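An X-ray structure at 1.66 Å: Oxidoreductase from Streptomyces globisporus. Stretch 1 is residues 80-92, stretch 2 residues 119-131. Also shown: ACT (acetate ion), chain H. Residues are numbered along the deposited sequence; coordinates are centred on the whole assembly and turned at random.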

# COMPACT_ATOMS: atom_id res chain seq x y z
N PRO A 80 3.69 12.95 -18.65
CA PRO A 80 2.92 11.77 -19.04
C PRO A 80 3.37 10.47 -18.36
O PRO A 80 2.64 9.47 -18.41
N THR A 81 4.55 10.47 -17.74
CA THR A 81 5.10 9.24 -17.18
C THR A 81 5.82 9.53 -15.88
O THR A 81 6.24 10.65 -15.64
N PHE A 82 5.96 8.50 -15.05
CA PHE A 82 6.74 8.61 -13.82
C PHE A 82 7.45 7.30 -13.57
O PHE A 82 7.16 6.30 -14.23
N ALA A 83 8.40 7.29 -12.65
CA ALA A 83 9.06 6.04 -12.33
C ALA A 83 8.97 5.79 -10.84
O ALA A 83 8.83 6.73 -10.03
N VAL A 84 9.01 4.51 -10.49
CA VAL A 84 9.01 4.11 -9.09
C VAL A 84 10.25 3.27 -8.81
O VAL A 84 10.50 2.29 -9.51
N SER A 85 11.03 3.65 -7.79
CA SER A 85 12.17 2.85 -7.38
C SER A 85 11.85 2.31 -6.01
O SER A 85 11.72 3.09 -5.05
N VAL A 86 11.71 0.99 -5.90
CA VAL A 86 11.44 0.36 -4.62
C VAL A 86 12.74 0.23 -3.86
O VAL A 86 13.67 -0.45 -4.31
N LEU A 87 12.84 0.89 -2.72
CA LEU A 87 14.11 0.99 -2.02
C LEU A 87 14.48 -0.30 -1.30
O LEU A 87 13.64 -0.94 -0.67
N GLU A 88 15.76 -0.64 -1.40
CA GLU A 88 16.34 -1.81 -0.78
C GLU A 88 16.64 -1.56 0.70
O GLU A 88 16.72 -0.41 1.14
N ALA A 89 16.83 -2.64 1.46
CA ALA A 89 16.99 -2.58 2.91
C ALA A 89 18.00 -1.57 3.43
O ALA A 89 17.81 -1.02 4.51
N GLY A 90 19.08 -1.33 2.70
CA GLY A 90 20.11 -0.42 3.18
C GLY A 90 20.06 1.00 2.63
O GLY A 90 21.05 1.74 2.69
N GLN A 91 18.90 1.41 2.12
CA GLN A 91 18.78 2.72 1.48
C GLN A 91 18.02 3.76 2.29
O GLN A 91 17.33 4.62 1.72
N GLU A 92 18.14 3.70 3.61
CA GLU A 92 17.50 4.69 4.46
C GLU A 92 17.95 6.12 4.13
O GLU A 92 17.16 7.07 4.22
N GLU A 119 14.68 4.79 -19.61
CA GLU A 119 14.53 4.95 -21.05
C GLU A 119 13.12 5.32 -21.49
O GLU A 119 12.95 5.97 -22.52
N GLU A 120 12.10 4.92 -20.73
CA GLU A 120 10.71 5.18 -21.12
C GLU A 120 10.14 6.43 -20.46
O GLU A 120 9.30 7.13 -21.03
N SER A 121 10.60 6.71 -19.25
CA SER A 121 10.05 7.80 -18.46
C SER A 121 10.90 9.05 -18.53
O SER A 121 10.43 10.15 -18.23
N GLY A 122 12.17 8.89 -18.90
CA GLY A 122 13.12 9.99 -18.86
C GLY A 122 13.44 10.39 -17.43
O GLY A 122 14.06 11.43 -17.18
N ALA A 123 13.02 9.55 -16.48
CA ALA A 123 13.21 9.83 -15.06
C ALA A 123 14.43 9.11 -14.52
O ALA A 123 14.72 7.97 -14.93
N PRO A 124 15.15 9.76 -13.59
CA PRO A 124 16.24 9.06 -12.92
C PRO A 124 15.72 7.88 -12.11
O PRO A 124 14.74 8.01 -11.38
N LEU A 125 16.35 6.72 -12.25
CA LEU A 125 15.94 5.54 -11.49
C LEU A 125 17.01 5.33 -10.42
O LEU A 125 18.19 5.41 -10.72
N ILE A 126 16.60 5.09 -9.18
CA ILE A 126 17.57 5.06 -8.09
C ILE A 126 18.38 3.76 -8.10
O ILE A 126 17.81 2.67 -8.04
N ALA A 127 19.70 3.88 -8.18
CA ALA A 127 20.56 2.70 -8.22
C ALA A 127 20.48 1.98 -6.88
O ALA A 127 20.27 2.61 -5.84
N GLY A 128 20.62 0.65 -6.90
CA GLY A 128 20.57 -0.11 -5.67
C GLY A 128 19.18 -0.55 -5.25
O GLY A 128 19.02 -1.26 -4.26
N ALA A 129 18.17 -0.13 -6.01
CA ALA A 129 16.78 -0.44 -5.70
C ALA A 129 16.44 -1.91 -5.92
O ALA A 129 17.09 -2.60 -6.71
N VAL A 130 15.40 -2.39 -5.24
CA VAL A 130 14.92 -3.76 -5.44
C VAL A 130 14.34 -3.88 -6.85
O VAL A 130 14.51 -4.89 -7.54
N ALA A 131 13.66 -2.81 -7.27
CA ALA A 131 13.02 -2.81 -8.58
C ALA A 131 12.81 -1.41 -9.09
O ALA A 131 12.70 -0.47 -8.29

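Where two strand-bearing segments pack without a continuous ladder of bonds between them, side chains can fill the space between them, and polar side chains can bond directly to backbone groups. The contact between residues 80-92 and 119-131 illustrates this principle. At its start S121 (chi1 p) points toward stretch 1. Its OG accepts a hydrogen bond from A123 N at 3.0 Å, and its CB lies 3.7 Å from OG1 of T81, itself a p rotamer pointing inward. Water 1 joins the two backbones, donating to T81 O and S121 O, each 2.8 Å from the water O.

A123 follows with its CB 4.0 Å from A83 CB, a small-to-small contact. L125 (m, t) leaves its backbone sideways, yet its end bends nearer, bringing CD2 to 3.4 Å from A83 CB. I126 (m, m) points in, and its CG2 meets L87 CD2 at 4.3 Å. Its backbone is served by a side chain: I126 N donates to S85 OG at 3.0 Å, a nearly straight bond; S85 has its CA-to-CB bond toward stretch 2 and chi1 in m.

Q91, whose chi1 is m and chi2 t, lies against the type II turn from I126 to A129. Its NE2 gives a weak hydrogen bond to A127 O at 2.9 Å and another weak one to acetate OXT at 3.3 Å, while its OE1 accepts from E88 N at 2.8 Å. At G128 a CB would clash with Q91 NE2; water 2 donates to both G128 O and E88 OE1, 2.7 Å from each.

A129 places its CB 3.3 Å from V86 O and 4.1 Å from S85 CB. V130 (t) points in, its CB 4.1 Å from V86 CG1 and its CG2 3.6 Å from E88 CA, while V130 N donates to V86 O at 2.8 Å. Finally, A131 O accepts from V86 N at 3.0 Å.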

# COMPACT_ATOMS: atom_id res chain seq x y z
CB PRO A 80 3.18 11.67 -20.55
CG PRO A 80 4.59 12.20 -20.70
CD PRO A 80 4.65 13.36 -19.70
CB THR A 81 6.13 8.55 -18.11
OG1 THR A 81 7.21 9.46 -18.37
CG2 THR A 81 5.51 8.11 -19.43
CB PHE A 82 5.90 9.03 -12.60
CG PHE A 82 4.83 8.03 -12.20
CD1 PHE A 82 3.55 8.11 -12.75
CD2 PHE A 82 5.09 7.02 -11.27
CE1 PHE A 82 2.56 7.22 -12.38
CE2 PHE A 82 4.09 6.11 -10.91
CZ PHE A 82 2.82 6.21 -11.46
CB ALA A 83 10.51 6.04 -12.79
CB VAL A 84 7.75 3.29 -8.75
CG1 VAL A 84 7.78 2.81 -7.28
CG2 VAL A 84 6.49 4.08 -9.03
CB SER A 85 13.44 3.70 -7.33
OG SER A 85 13.77 4.23 -8.61
CB VAL A 86 10.82 -1.03 -4.80
CG1 VAL A 86 10.65 -1.72 -3.44
CG2 VAL A 86 9.50 -0.93 -5.55
CB LEU A 87 14.13 2.17 -1.03
CG LEU A 87 14.01 3.56 -1.67
CD1 LEU A 87 14.11 4.64 -0.58
CD2 LEU A 87 15.07 3.77 -2.75
CB GLU A 88 17.60 -2.19 -1.57
CG GLU A 88 18.32 -3.44 -1.16
CD GLU A 88 19.35 -3.16 -0.08
OE1 GLU A 88 19.78 -1.99 0.02
OE2 GLU A 88 19.71 -4.10 0.66
CB ALA A 89 17.32 -3.97 3.45
CB GLN A 91 18.15 2.56 0.10
CG GLN A 91 19.01 1.73 -0.84
CD GLN A 91 18.50 1.76 -2.26
OE1 GLN A 91 17.41 1.27 -2.54
NE2 GLN A 91 19.28 2.38 -3.15
CB GLU A 92 17.73 4.37 5.93
CG GLU A 92 17.19 5.44 6.87
CD GLU A 92 17.32 5.08 8.34
OE1 GLU A 92 17.54 3.88 8.64
OE2 GLU A 92 17.20 5.99 9.18
CB GLU A 119 14.99 3.67 -21.76
CG GLU A 119 16.49 3.40 -21.66
CD GLU A 119 16.86 1.97 -22.03
OE1 GLU A 119 15.95 1.19 -22.39
OE2 GLU A 119 18.06 1.63 -21.96
CB GLU A 120 9.82 3.98 -20.79
CG GLU A 120 10.17 2.73 -21.55
CD GLU A 120 10.00 2.90 -23.05
OE1 GLU A 120 9.10 3.66 -23.46
OE2 GLU A 120 10.78 2.29 -23.81
CB SER A 121 9.95 7.38 -17.00
OG SER A 121 11.24 7.09 -16.48
CB ALA A 123 11.98 9.43 -14.28
CB PRO A 124 16.82 10.13 -11.99
CG PRO A 124 16.42 11.44 -12.61
CD PRO A 124 15.05 11.17 -13.18
CB LEU A 125 15.88 4.32 -12.41
CG LEU A 125 15.03 4.49 -13.67
CD1 LEU A 125 15.13 3.27 -14.56
CD2 LEU A 125 13.61 4.71 -13.26
CB ILE A 126 16.89 5.23 -6.71
CG1 ILE A 126 15.98 6.46 -6.71
CG2 ILE A 126 17.94 5.35 -5.61
CD1 ILE A 126 16.65 7.75 -7.13
CB ALA A 127 22.01 3.10 -8.52
CB ALA A 129 15.86 0.44 -6.56
CB VAL A 130 13.85 -4.13 -4.40
CG1 VAL A 130 13.47 -5.59 -4.52
CG2 VAL A 130 14.37 -3.87 -3.00
CB ALA A 131 11.69 -3.53 -8.51
C ACT H . 21.42 5.21 -0.61
O ACT H . 20.75 5.12 0.45
OXT ACT H . 21.43 4.21 -1.36
CH3 ACT H . 22.16 6.47 -0.96
O HOH W 1 8.88 11.40 -16.26
O HOH W 2 20.98 -1.28 -2.35